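Local coordinates for protein probable benzoylformate decarboxylase (PDB 7ORX) that belongs to the thiamine diphosphate enzyme family, forming a tetramer of three-domain subunits that binds thiamine diphosphate and a sodium ion, at residues E136-P139 against R140-Q144; V224-A227 against E228-A232; A319-G322 against S323-I327; A363-R366 against A367-D371. All coordinates share one frame; numbering follows the deposited sequence.

Interaction 1 of 4, residues E136-P139 against R140-Q144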
ATOM      1  N   GLU C 136      -7.606 -12.186 -20.549  1.00 83.02           N
ATOM      2  CA  GLU C 136      -9.007 -12.665 -20.584  1.00 85.86           C
ATOM      3  C   GLU C 136      -9.875 -11.791 -19.681  1.00 80.47           C
ATOM      4  O   GLU C 136     -11.059 -11.520 -20.012  1.00 76.41           O
ATOM      5  CB  GLU C 136      -9.000 -14.115 -20.127  1.00 93.81           C
ATOM      6  CG  GLU C 136      -8.321 -15.020 -21.151  1.00102.50           C
ATOM      7  CD  GLU C 136      -7.507 -16.171 -20.570  1.00111.08           C
ATOM      8  OE1 GLU C 136      -7.995 -17.330 -20.627  1.00114.25           O
ATOM      9  OE2 GLU C 136      -6.375 -15.898 -20.067  1.00121.84           O
ATOM     10  N   ASP C 137      -9.307 -11.393 -18.546  1.00 78.18           N
ATOM     11  CA  ASP C 137     -10.088 -10.689 -17.504  1.00 77.88           C
ATOM     12  C   ASP C 137     -10.135  -9.171 -17.786  1.00 74.30           C
ATOM     13  O   ASP C 137     -10.627  -8.426 -16.927  1.00 72.94           O
ATOM     14  CB  ASP C 137      -9.499 -10.997 -16.131  1.00 80.57           C
ATOM     15  CG  ASP C 137     -10.470 -10.734 -14.982  1.00 84.85           C
ATOM     16  OD1 ASP C 137     -11.663 -11.198 -15.101  1.00 90.18           O
ATOM     17  OD2 ASP C 137     -10.035 -10.064 -13.969  1.00 85.06           O
ATOM     18  N   VAL C 138      -9.625  -8.686 -18.919  1.00 70.95           N
ATOM     19  CA  VAL C 138      -9.568  -7.236 -19.131  1.00 69.01           C
ATOM     20  C   VAL C 138     -10.980  -6.700 -19.320  1.00 68.02           C
ATOM     21  O   VAL C 138     -11.364  -5.759 -18.639  1.00 67.31           O
ATOM     22  CB  VAL C 138      -8.575  -6.871 -20.233  1.00 70.50           C
ATOM     23  CG1 VAL C 138      -8.725  -5.434 -20.688  1.00 69.14           C
ATOM     24  CG2 VAL C 138      -7.153  -7.095 -19.736  1.00 71.30           C
ATOM     25  N   PRO C 139     -11.855  -7.273 -20.161  1.00 68.16           N
ATOM     26  CA  PRO C 139     -13.221  -6.758 -20.282  1.00 67.64           C
ATOM     27  C   PRO C 139     -13.995  -6.703 -18.958  1.00 66.92           C
ATOM     28  O   PRO C 139     -14.576  -5.719 -18.666  1.00 66.56           O
ATOM     29  CB  PRO C 139     -13.864  -7.727 -21.283  1.00 69.38           C
ATOM     30  CG  PRO C 139     -12.696  -8.188 -22.121  1.00 69.91           C
ATOM     31  CD  PRO C 139     -11.591  -8.362 -21.096  1.00 69.63           C
ATOM     32  N   ARG C 140     -13.966  -7.739 -18.143  1.00 67.86           N
ATOM     33  CA  ARG C 140     -14.794  -7.742 -16.892  1.00 67.98           C
ATOM     34  C   ARG C 140     -14.188  -6.739 -15.906  1.00 65.45           C
ATOM     35  O   ARG C 140     -14.943  -6.038 -15.235  1.00 63.82           O
ATOM     36  CB  ARG C 140     -14.925  -9.160 -16.318  1.00 69.67           C
ATOM     37  CG  ARG C 140     -15.863  -9.278 -15.119  1.00 71.10           C
ATOM     38  CD  ARG C 140     -15.456 -10.412 -14.160  1.00 73.58           C
ATOM     39  NE  ARG C 140     -14.099 -10.130 -13.745  1.00 74.18           N
ATOM     40  CZ  ARG C 140     -13.773  -9.225 -12.796  1.00 73.95           C
ATOM     41  NH1 ARG C 140     -14.715  -8.641 -12.064  1.00 74.21           N
ATOM     42  NH2 ARG C 140     -12.501  -8.956 -12.542  1.00 71.73           N
ATOM     43  N   THR C 141     -12.865  -6.664 -15.821  1.00 65.39           N
ATOM     44  CA  THR C 141     -12.177  -5.669 -14.970  1.00 65.28           C
ATOM     45  C   THR C 141     -12.696  -4.265 -15.347  1.00 65.23           C
ATOM     46  O   THR C 141     -12.982  -3.474 -14.460  1.00 64.32           O
ATOM     47  CB  THR C 141     -10.660  -5.792 -15.081  1.00 65.91           C
ATOM     48  OG1 THR C 141     -10.240  -7.018 -14.489  1.00 66.25           O
ATOM     49  CG2 THR C 141      -9.940  -4.655 -14.381  1.00 65.95           C
ATOM     50  N   ILE C 142     -12.829  -3.956 -16.633  1.00 66.08           N
ATOM     51  CA  ILE C 142     -13.322  -2.637 -17.095  1.00 65.78           C
ATOM     52  C   ILE C 142     -14.811  -2.534 -16.795  1.00 65.95           C
ATOM     53  O   ILE C 142     -15.219  -1.487 -16.320  1.00 69.21           O
ATOM     54  CB  ILE C 142     -12.969  -2.378 -18.563  1.00 66.75           C
ATOM     55  CG1 ILE C 142     -11.451  -2.450 -18.731  1.00 66.35           C
ATOM     56  CG2 ILE C 142     -13.502  -1.029 -19.029  1.00 66.15           C
ATOM     57  CD1 ILE C 142     -10.995  -2.046 -20.091  1.00 67.34           C
ATOM     58  N   ASN C 143     -15.592  -3.564 -16.991  1.00 65.51           N
ATOM     59  CA  ASN C 143     -17.013  -3.538 -16.553  1.00 65.67           C
ATOM     60  C   ASN C 143     -17.080  -3.192 -15.071  1.00 64.58           C
ATOM     61  O   ASN C 143     -17.851  -2.280 -14.712  1.00 66.10           O
ATOM     62  CB  ASN C 143     -17.782  -4.853 -16.743  1.00 67.42           C
ATOM     63  CG  ASN C 143     -19.265  -4.612 -16.588  1.00 68.03           C
ATOM     64  OD1 ASN C 143     -19.794  -3.705 -17.206  1.00 68.57           O
ATOM     65  ND2 ASN C 143     -19.942  -5.361 -15.749  1.00 68.48           N
ATOM     66  N   GLN C 144     -16.312  -3.883 -14.234  1.00 63.74           N
ATOM     67  CA  GLN C 144     -16.325  -3.670 -12.763  1.00 63.27           C
ATOM     68  C   GLN C 144     -15.891  -2.218 -12.458  1.00 63.66           C
ATOM     69  O   GLN C 144     -16.540  -1.539 -11.626  1.00 62.24           O
ATOM     70  CB  GLN C 144     -15.394  -4.676 -12.096  1.00 62.71           C
ATOM     71  CG  GLN C 144     -15.135  -4.384 -10.643  1.00 62.55           C
ATOM     72  CD  GLN C 144     -14.470  -5.537  -9.916  1.00 64.08           C
ATOM     73  OE1 GLN C 144     -13.888  -6.494 -10.461  1.00 64.22           O
ATOM     74  NE2 GLN C 144     -14.557  -5.476  -8.612  1.00 65.45           N
TER

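Interaction 2 of 4, residues V224-A227 against E228-A232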
ATOM      1  N   VAL C 224     -35.072  24.222  -3.156  1.00 71.09           N
ATOM      2  CA  VAL C 224     -35.810  25.514  -3.192  1.00 71.28           C
ATOM      3  C   VAL C 224     -37.158  25.292  -2.531  1.00 71.09           C
ATOM      4  O   VAL C 224     -37.508  26.075  -1.633  1.00 71.66           O
ATOM      5  CB  VAL C 224     -35.963  26.096  -4.607  1.00 71.75           C
ATOM      6  CG1 VAL C 224     -37.126  27.066  -4.674  1.00 73.27           C
ATOM      7  CG2 VAL C 224     -34.680  26.757  -5.089  1.00 70.65           C
ATOM      8  N   LEU C 225     -37.888  24.258  -2.957  1.00 71.39           N
ATOM      9  CA  LEU C 225     -39.278  24.073  -2.487  1.00 70.38           C
ATOM     10  C   LEU C 225     -39.251  23.854  -0.972  1.00 68.63           C
ATOM     11  O   LEU C 225     -40.104  24.386  -0.259  1.00 68.09           O
ATOM     12  CB  LEU C 225     -39.895  22.917  -3.257  1.00 72.58           C
ATOM     13  CG  LEU C 225     -41.313  22.544  -2.824  1.00 75.42           C
ATOM     14  CD1 LEU C 225     -42.257  23.743  -2.857  1.00 76.84           C
ATOM     15  CD2 LEU C 225     -41.827  21.420  -3.690  1.00 75.83           C
ATOM     16  N   LEU C 226     -38.251  23.150  -0.482  1.00 67.84           N
ATOM     17  CA  LEU C 226     -38.110  22.821   0.959  1.00 69.05           C
ATOM     18  C   LEU C 226     -37.829  24.091   1.761  1.00 69.61           C
ATOM     19  O   LEU C 226     -38.445  24.262   2.806  1.00 69.77           O
ATOM     20  CB  LEU C 226     -36.992  21.783   1.140  1.00 68.38           C
ATOM     21  CG  LEU C 226     -36.719  21.378   2.589  1.00 68.81           C
ATOM     22  CD1 LEU C 226     -37.988  20.826   3.240  1.00 68.68           C
ATOM     23  CD2 LEU C 226     -35.600  20.342   2.675  1.00 68.78           C
ATOM     24  N   ALA C 227     -36.916  24.947   1.285  1.00 70.93           N
ATOM     25  CA  ALA C 227     -36.637  26.261   1.894  1.00 72.58           C
ATOM     26  C   ALA C 227     -37.913  27.108   1.894  1.00 74.53           C
ATOM     27  O   ALA C 227     -38.162  27.749   2.932  1.00 78.00           O
ATOM     28  CB  ALA C 227     -35.502  26.950   1.170  1.00 73.90           C
ATOM     29  N   GLU C 228     -38.691  27.126   0.801  1.00 76.05           N
ATOM     30  CA  GLU C 228     -39.993  27.853   0.755  1.00 78.88           C
ATOM     31  C   GLU C 228     -40.917  27.321   1.856  1.00 78.93           C
ATOM     32  O   GLU C 228     -41.463  28.134   2.614  1.00 80.31           O
ATOM     33  CB  GLU C 228     -40.616  27.822  -0.639  1.00 82.44           C
ATOM     34  CG  GLU C 228     -40.076  28.956  -1.531  1.00 88.81           C
ATOM     35  CD  GLU C 228     -40.136  28.746  -3.044  1.00 93.50           C
ATOM     36  OE1 GLU C 228     -40.636  27.630  -3.478  1.00 97.89           O
ATOM     37  OE2 GLU C 228     -39.654  29.678  -3.790  1.00 89.38           O
ATOM     38  N   LYS C 229     -41.030  26.005   2.008  1.00 79.79           N
ATOM     39  CA  LYS C 229     -42.007  25.409   2.956  1.00 81.59           C
ATOM     40  C   LYS C 229     -41.616  25.730   4.398  1.00 79.74           C
ATOM     41  O   LYS C 229     -42.516  25.950   5.213  1.00 78.35           O
ATOM     42  CB  LYS C 229     -42.095  23.886   2.781  1.00 83.77           C
ATOM     43  CG  LYS C 229     -42.620  23.476   1.421  1.00 86.99           C
ATOM     44  CD  LYS C 229     -43.743  22.480   1.484  1.00 91.50           C
ATOM     45  CE  LYS C 229     -44.410  22.259   0.147  1.00 93.89           C
ATOM     46  NZ  LYS C 229     -44.781  20.832   0.015  1.00 97.66           N
ATOM     47  N   LEU C 230     -40.322  25.711   4.714  1.00 78.76           N
ATOM     48  CA  LEU C 230     -39.820  25.966   6.089  1.00 79.73           C
ATOM     49  C   LEU C 230     -39.521  27.446   6.311  1.00 79.50           C
ATOM     50  O   LEU C 230     -39.084  27.763   7.418  1.00 81.89           O
ATOM     51  CB  LEU C 230     -38.548  25.149   6.309  1.00 80.29           C
ATOM     52  CG  LEU C 230     -38.750  23.643   6.397  1.00 80.70           C
ATOM     53  CD1 LEU C 230     -37.390  22.981   6.528  1.00 82.33           C
ATOM     54  CD2 LEU C 230     -39.658  23.277   7.566  1.00 80.13           C
ATOM     55  N   ARG C 231     -39.709  28.297   5.301  1.00 76.90           N
ATOM     56  CA  ARG C 231     -39.298  29.711   5.367  1.00 78.27           C
ATOM     57  C   ARG C 231     -37.899  29.786   5.981  1.00 77.02           C
ATOM     58  O   ARG C 231     -37.661  30.666   6.856  1.00 78.44           O
ATOM     59  CB  ARG C 231     -40.350  30.518   6.137  1.00 79.85           C
ATOM     60  CG  ARG C 231     -41.679  30.569   5.403  1.00 81.90           C
ATOM     61  CD  ARG C 231     -42.589  29.375   5.725  1.00 82.20           C
ATOM     62  NE  ARG C 231     -43.977  29.696   5.433  1.00 83.22           N
ATOM     63  CZ  ARG C 231     -44.639  29.391   4.330  1.00 83.59           C
ATOM     64  NH1 ARG C 231     -44.095  28.643   3.380  1.00 83.69           N
ATOM     65  NH2 ARG C 231     -45.879  29.813   4.209  1.00 85.50           N
ATOM     66  N   ALA C 232     -37.009  28.918   5.519  1.00 74.70           N
ATOM     67  CA  ALA C 232     -35.692  28.694   6.141  1.00 74.79           C
ATOM     68  C   ALA C 232     -34.632  29.418   5.341  1.00 74.03           C
ATOM     69  O   ALA C 232     -34.649  29.395   4.118  1.00 76.05           O
ATOM     70  CB  ALA C 232     -35.382  27.236   6.179  1.00 75.72           C
TER

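Interaction 3 of 4, residues A319-G322 against S323-I327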
ATOM      1  N   ALA C 319     -28.054   8.245   2.650  1.00 74.63           N
ATOM      2  CA  ALA C 319     -29.188   8.067   1.724  1.00 75.39           C
ATOM      3  C   ALA C 319     -28.968   8.922   0.492  1.00 75.93           C
ATOM      4  O   ALA C 319     -28.162   9.848   0.520  1.00 80.75           O
ATOM      5  CB  ALA C 319     -30.477   8.420   2.417  1.00 74.92           C
ATOM      6  N   PRO C 320     -29.677   8.642  -0.622  1.00 75.67           N
ATOM      7  CA  PRO C 320     -29.561   9.444  -1.831  1.00 75.69           C
ATOM      8  C   PRO C 320     -30.113  10.852  -1.620  1.00 74.89           C
ATOM      9  O   PRO C 320     -31.217  10.979  -1.122  1.00 77.22           O
ATOM     10  CB  PRO C 320     -30.378   8.634  -2.833  1.00 76.18           C
ATOM     11  CG  PRO C 320     -30.271   7.276  -2.283  1.00 77.17           C
ATOM     12  CD  PRO C 320     -30.580   7.519  -0.821  1.00 76.95           C
ATOM     13  N   VAL C 321     -29.324  11.847  -1.980  1.00 73.53           N
ATOM     14  CA  VAL C 321     -29.627  13.287  -1.696  1.00 74.21           C
ATOM     15  C   VAL C 321     -30.843  13.708  -2.523  1.00 74.88           C
ATOM     16  O   VAL C 321     -31.754  14.312  -1.954  1.00 73.12           O
ATOM     17  CB  VAL C 321     -28.386  14.154  -2.007  1.00 71.89           C
ATOM     18  CG1 VAL C 321     -28.682  15.619  -2.024  1.00 71.96           C
ATOM     19  CG2 VAL C 321     -27.246  13.847  -1.052  1.00 71.16           C
ATOM     20  N   GLY C 322     -30.819  13.366  -3.816  1.00 80.54           N
ATOM     21  CA  GLY C 322     -31.922  13.572  -4.765  1.00 82.44           C
ATOM     22  C   GLY C 322     -33.248  13.186  -4.138  1.00 82.76           C
ATOM     23  O   GLY C 322     -34.040  14.086  -3.804  1.00 84.09           O
ATOM     24  N   SER C 323     -33.465  11.889  -3.962  1.00 80.43           N
ATOM     25  CA  SER C 323     -34.742  11.327  -3.453  1.00 82.58           C
ATOM     26  C   SER C 323     -35.107  11.997  -2.133  1.00 80.55           C
ATOM     27  O   SER C 323     -36.264  12.408  -2.006  1.00 80.04           O
ATOM     28  CB  SER C 323     -34.694   9.828  -3.236  1.00 85.07           C
ATOM     29  OG  SER C 323     -33.976   9.178  -4.275  1.00 89.12           O
ATOM     30  N   THR C 324     -34.184  12.021  -1.172  1.00 79.11           N
ATOM     31  CA  THR C 324     -34.469  12.460   0.211  1.00 79.98           C
ATOM     32  C   THR C 324     -35.128  13.840   0.130  1.00 82.92           C
ATOM     33  O   THR C 324     -36.271  14.002   0.606  1.00 87.73           O
ATOM     34  CB  THR C 324     -33.187  12.455   1.053  1.00 78.82           C
ATOM     35  OG1 THR C 324     -32.664  11.126   1.016  1.00 80.94           O
ATOM     36  CG2 THR C 324     -33.426  12.896   2.480  1.00 77.88           C
ATOM     37  N   LEU C 325     -34.442  14.763  -0.538  1.00 81.22           N
ATOM     38  CA  LEU C 325     -34.844  16.176  -0.707  1.00 81.77           C
ATOM     39  C   LEU C 325     -36.202  16.264  -1.411  1.00 82.52           C
ATOM     40  O   LEU C 325     -37.014  17.103  -0.996  1.00 85.21           O
ATOM     41  CB  LEU C 325     -33.748  16.867  -1.521  1.00 78.88           C
ATOM     42  CG  LEU C 325     -33.301  18.214  -1.038  1.00 77.19           C
ATOM     43  CD1 LEU C 325     -33.208  18.280   0.465  1.00 76.91           C
ATOM     44  CD2 LEU C 325     -31.939  18.509  -1.656  1.00 80.96           C
ATOM     45  N   GLU C 326     -36.406  15.457  -2.453  1.00 81.95           N
ATOM     46  CA  GLU C 326     -37.675  15.386  -3.219  1.00 85.64           C
ATOM     47  C   GLU C 326     -38.787  15.003  -2.245  1.00 84.26           C
ATOM     48  O   GLU C 326     -39.789  15.722  -2.188  1.00 82.74           O
ATOM     49  CB  GLU C 326     -37.547  14.403  -4.386  1.00 91.62           C
ATOM     50  CG  GLU C 326     -38.835  14.213  -5.167  1.00 97.89           C
ATOM     51  CD  GLU C 326     -38.861  13.106  -6.231  1.00105.23           C
ATOM     52  OE1 GLU C 326     -37.768  12.600  -6.618  1.00110.57           O
ATOM     53  OE2 GLU C 326     -39.988  12.742  -6.686  1.00106.57           O
ATOM     54  N   ILE C 327     -38.590  13.917  -1.494  1.00 84.07           N
ATOM     55  CA  ILE C 327     -39.594  13.393  -0.523  1.00 83.83           C
ATOM     56  C   ILE C 327     -39.898  14.504   0.496  1.00 82.09           C
ATOM     57  O   ILE C 327     -41.108  14.801   0.694  1.00 81.80           O
ATOM     58  CB  ILE C 327     -39.123  12.082   0.144  1.00 84.02           C
ATOM     59  CG1 ILE C 327     -39.547  10.834  -0.637  1.00 86.35           C
ATOM     60  CG2 ILE C 327     -39.605  12.003   1.574  1.00 83.95           C
ATOM     61  CD1 ILE C 327     -38.389   9.974  -1.168  1.00 86.88           C
TER

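Interaction 4 of 4, residues A363-R366 against A367-D371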
ATOM      1  N   ALA C 363     -19.352  41.985 -11.285  1.00 74.15           N
ATOM      2  CA  ALA C 363     -20.579  42.755 -11.606  1.00 75.03           C
ATOM      3  C   ALA C 363     -20.662  42.991 -13.112  1.00 75.52           C
ATOM      4  O   ALA C 363     -21.746  42.832 -13.652  1.00 75.99           O
ATOM      5  CB  ALA C 363     -20.615  44.033 -10.820  1.00 76.17           C
ATOM      6  N   LEU C 364     -19.553  43.338 -13.768  1.00 78.07           N
ATOM      7  CA  LEU C 364     -19.461  43.394 -15.257  1.00 80.04           C
ATOM      8  C   LEU C 364     -19.758  41.996 -15.827  1.00 79.84           C
ATOM      9  O   LEU C 364     -20.519  41.903 -16.784  1.00 81.87           O
ATOM     10  CB  LEU C 364     -18.075  43.884 -15.683  1.00 80.61           C
ATOM     11  CG  LEU C 364     -17.930  45.391 -15.870  1.00 85.27           C
ATOM     12  CD1 LEU C 364     -18.991  46.201 -15.107  1.00 86.63           C
ATOM     13  CD2 LEU C 364     -16.515  45.822 -15.457  1.00 86.68           C
ATOM     14  N   VAL C 365     -19.216  40.925 -15.262  1.00 76.17           N
ATOM     15  CA  VAL C 365     -19.528  39.579 -15.803  1.00 76.21           C
ATOM     16  C   VAL C 365     -21.033  39.305 -15.625  1.00 75.04           C
ATOM     17  O   VAL C 365     -21.635  38.783 -16.545  1.00 74.10           O
ATOM     18  CB  VAL C 365     -18.650  38.499 -15.150  1.00 76.42           C
ATOM     19  CG1 VAL C 365     -19.159  37.098 -15.434  1.00 73.60           C
ATOM     20  CG2 VAL C 365     -17.187  38.667 -15.571  1.00 76.85           C
ATOM     21  N   ARG C 366     -21.632  39.663 -14.498  1.00 74.36           N
ATOM     22  CA  ARG C 366     -23.082  39.454 -14.280  1.00 75.08           C
ATOM     23  C   ARG C 366     -23.870  40.129 -15.407  1.00 78.00           C
ATOM     24  O   ARG C 366     -24.728  39.473 -16.005  1.00 81.68           O
ATOM     25  CB  ARG C 366     -23.529  39.986 -12.914  1.00 73.99           C
ATOM     26  CG  ARG C 366     -25.014  39.798 -12.637  1.00 72.97           C
ATOM     27  CD  ARG C 366     -25.467  40.422 -11.338  1.00 73.47           C
ATOM     28  NE  ARG C 366     -25.350  41.895 -11.200  1.00 75.29           N
ATOM     29  CZ  ARG C 366     -24.488  42.534 -10.410  1.00 75.22           C
ATOM     30  NH1 ARG C 366     -23.597  41.879  -9.690  1.00 74.90           N
ATOM     31  NH2 ARG C 366     -24.496  43.842 -10.359  1.00 76.48           N
ATOM     32  N   ALA C 367     -23.587  41.397 -15.678  1.00 79.83           N
ATOM     33  CA  ALA C 367     -24.310  42.247 -16.652  1.00 82.98           C
ATOM     34  C   ALA C 367     -24.111  41.756 -18.090  1.00 85.15           C
ATOM     35  O   ALA C 367     -25.018  41.943 -18.889  1.00 92.73           O
ATOM     36  CB  ALA C 367     -23.836  43.662 -16.497  1.00 85.25           C
ATOM     37  N   GLY C 368     -22.957  41.183 -18.435  1.00 85.26           N
ATOM     38  CA  GLY C 368     -22.619  40.763 -19.816  1.00 83.51           C
ATOM     39  C   GLY C 368     -23.023  39.338 -20.124  1.00 83.75           C
ATOM     40  O   GLY C 368     -23.239  39.049 -21.261  1.00 86.66           O
ATOM     41  N   ALA C 369     -23.077  38.449 -19.142  1.00 82.21           N
ATOM     42  CA  ALA C 369     -23.049  36.987 -19.361  1.00 81.43           C
ATOM     43  C   ALA C 369     -24.471  36.496 -19.484  1.00 82.04           C
ATOM     44  O   ALA C 369     -25.345  36.991 -18.795  1.00 82.19           O
ATOM     45  CB  ALA C 369     -22.371  36.264 -18.226  1.00 80.08           C
ATOM     46  N   PRO C 370     -24.718  35.446 -20.294  1.00 81.74           N
ATOM     47  CA  PRO C 370     -26.059  34.866 -20.386  1.00 81.16           C
ATOM     48  C   PRO C 370     -26.612  34.390 -19.035  1.00 82.18           C
ATOM     49  O   PRO C 370     -25.837  33.951 -18.201  1.00 83.07           O
ATOM     50  CB  PRO C 370     -25.871  33.687 -21.325  1.00 80.76           C
ATOM     51  CG  PRO C 370     -24.624  34.012 -22.113  1.00 81.23           C
ATOM     52  CD  PRO C 370     -23.735  34.806 -21.182  1.00 81.14           C
ATOM     53  N   ASP C 371     -27.944  34.480 -18.870  1.00 83.68           N
ATOM     54  CA  ASP C 371     -28.769  33.952 -17.747  1.00 85.14           C
ATOM     55  C   ASP C 371     -28.227  32.588 -17.253  1.00 83.21           C
ATOM     56  O   ASP C 371     -28.288  32.302 -16.051  1.00 81.44           O
ATOM     57  CB  ASP C 371     -30.209  33.850 -18.283  1.00 91.41           C
ATOM     58  CG  ASP C 371     -31.349  33.706 -17.291  1.00 96.72           C
ATOM     59  OD1 ASP C 371     -31.565  34.701 -16.504  1.00100.83           O
ATOM     60  OD2 ASP C 371     -32.065  32.628 -17.358  1.00 90.46           O
TER

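Interaction 1 of 4, residues E136-P139 against R140-Q144
Arg-140 turns back on Asp-137 across the first turn of helix 138-149, the helix of a beta-alpha-beta unit between strands 128-130 and 157-162. Arg-140 CB starts 4.0 Å from Asp-137 OD1, with CG anti to the backbone N, and CD also skirts that oxygen. A bend at chi3 (58°) then sets the edge of the guanidinium, NE and NH2, against the carboxylate. Arg-140 NE gives a hydrogen bond of 3.0 Å to Asp-137 OD1, and Arg-140 NH2 one of 3.1 Å to Asp-137 OD2, so that the salt bridge is two-pronged and side-on. Both oxygens are met on their syn sides, with the two planes only 21° apart; the paired bonds thus fix the rotation of both groups. Arg-140 NH1 gives a hydrogen bond of 2.8 Å to Gln-144 OE1, one turn further on, and another to the carbonyl of Arg-310 of a neighbouring subunit, so arginine, with donors along its whole edge, suits this buried interface. Asp-137 stands at the N-cap, yet its carboxylate serves the arginine and makes no capping bond. On another side of the helix, Val-138 and Ile-142 lie side by side near helix 7-17, and Asn-143 OD1 accepts from Arg-18. Thr-141 suits the first turn because its hydroxyl can return to the backbone: Asp-137 O accepts Thr-141 N at 3.1 Å and Thr-141 OG1 at 2.8 Å, from opposite faces of the carbonyl plane.

Interaction 2 of 4, residues V224-A227 against E228-A232
Leu-226 runs alongside Leu-230, one helical turn on, and their CD1 methyls meet at 4.0 Å. The two branched chains point the same way and make an apolar strip on the buried side of helix 220-230. Leu-225 and Lys-229 repeat the spacing nearer the surface but cross at a slant: Leu-225 CD1 touches Lys-229 CE at 4.0 Å, so the lysine spends its methylene chain on the leucine and carries its charge beyond, where NZ bonds to the carbonyl of Ala-329. Glu-228 instead lies alongside Val-224, pointing the same way; the CG1 methyl of Val-224 comes 3.7 Å from Glu-228 OE2, whose hydrogen-bond partner is His-249.

The helix closes in a Schellman motif. Arg-231 takes a left-handed backbone conformation (phi 44°), which turns the chain so that Ala-232 N bonds to Ala-227 O at 3.1 Å and Arg-231 N to Glu-228 O at 3.2 Å. Arginine adds something to this position: Arg-231 NH1 returns to Glu-228 O at 2.8 Å, approaching from the opposite face of that carbonyl to Arg-231 N. One carbonyl of the last turn thereby gains two donors, while NE of Arg-231 and the carbonyl of Leu-230 both bond to Arg-337. In the central domain, Leu-226 faces helix 321-331, Val-224 packs on the loop at Phe-245 and Pro-246, and the chain beyond the cap leads into strand 234-236 of the parallel sheet.

Interaction 3 of 4, residues A319-G322 against S323-I327
With chi1 at -58°, Thr-324 OG1 lies anti to its own carbonyl carbon and beside its backbone N, which directs the hydroxyl back along the chain onto Pro-320 O. This is the N-terminal turn of helix 321-331, entered two residues after strand 315-318, an outermost strand of the parallel, Rossmann-like sheet of the central domain. Pro-320 holds the N-cap position, and its carbonyl oxygen, Pro-320 O, is gripped twice by the same threonine: by Thr-324 N at 3.1 Å and by Thr-324 OG1 at 2.6 Å. The two donors reach it from opposite faces of the carbonyl plane, the hydroxyl tilted 32° from that plane. Threonine suits the place because its branched CB lets the hydroxyl turn to the backbone while the methyl CG2 takes another direction.

The first torsion of Ser-323 is related (chi1 -40°), but its OG has a different role. Ser-323 OG passes Pro-320 CB at 3.9 Å and makes its hydrogen bond with the carbonyl of Ala-186. Gly-322, with no side chain of its own, has its amide N taken by the carboxylate of Asp-217, which satisfies one of the open N-H groups of the first turn. Gly-322 O continues the helix by accepting Glu-326 N at 3.1 Å.

The inner face is apolar. Val-321 and Leu-325 lie one turn apart and pack against helix 212-216 and Val-276 of strand 272-276. Between them the contact is a light one, Val-321 CG1 lying 4.4 Å from Leu-325 CD2.

Interaction 4 of 4, residues A363-R366 against A367-D371
Helix 358-368 unwinds here: Ala-367 N and Gly-368 N still bond to Ala-363 O and Leu-364 O at 3.1 Å and 3.0 Å, and Ala-369 N makes a further bond to Val-365 O at 3.0 Å before the chain straightens (phi -92°, psi 148° at Ala-369). Val-365 O also takes a weak second bond from Gly-368 N, so two successive amides converge on this carbonyl in the last turn. Gly-368 is exposed and still helical, with no side chain to place.

Ala-369 is the first residue to leave the helical conformation, and its CB points back toward the helix. Ala-369 CB meets Val-365 CG1 at 4.3 Å, a light contact between two small groups. Ala-367, on the exposed side, rests its own methyl beside the carbonyl of Ala-363.

Arg-366 sends its chain back along the helix. CG is anti to the backbone N, and a bend at chi3 (63°) lays the Arg-366 guanidinium so that Ala-363 O sits 4.2 Å above the centre of one of its faces. Its polar end is held from elsewhere: NH1 bonds to the carbonyl of Gln-389, and the ring of Phe-346 makes a cation-pi contact with it. A long side chain ending in a flat, charged group can serve both at once.

Val-365 turns inward onto Tyr-375 of strand 374-378, which Ala-369 also touches, and onto Phe-506 of helix 503-515, on which Leu-364 packs too. The last turn thus packs on both helix 503-515 and strand 374-378 of the parallel sheet.

Overall arrangement
The four contacts come in series along the chain, each within a single helix or at its end. Interaction 1 belongs to the sheet containing strands 128-130 and 157-162, interactions 2 and 3 to the central domain, and interaction 4 to the sheet containing strand 374-378. Only interactions 2 and 3 touch: their centres lie about 15 Å apart, and Leu-226 CD2 meets Leu-325 CD1 at 3.9 Å, joining helices 220-230 and 321-331. Interactions 1 and 4 stand on opposite sides of the chain's centre, about 47 Å apart between centres. Interactions 1 and 3 lie at helix starts and 2 and 4 at helix ends, spread over three parallel sheets; interactions 1 and 3 also meet other subunits of the tetramer.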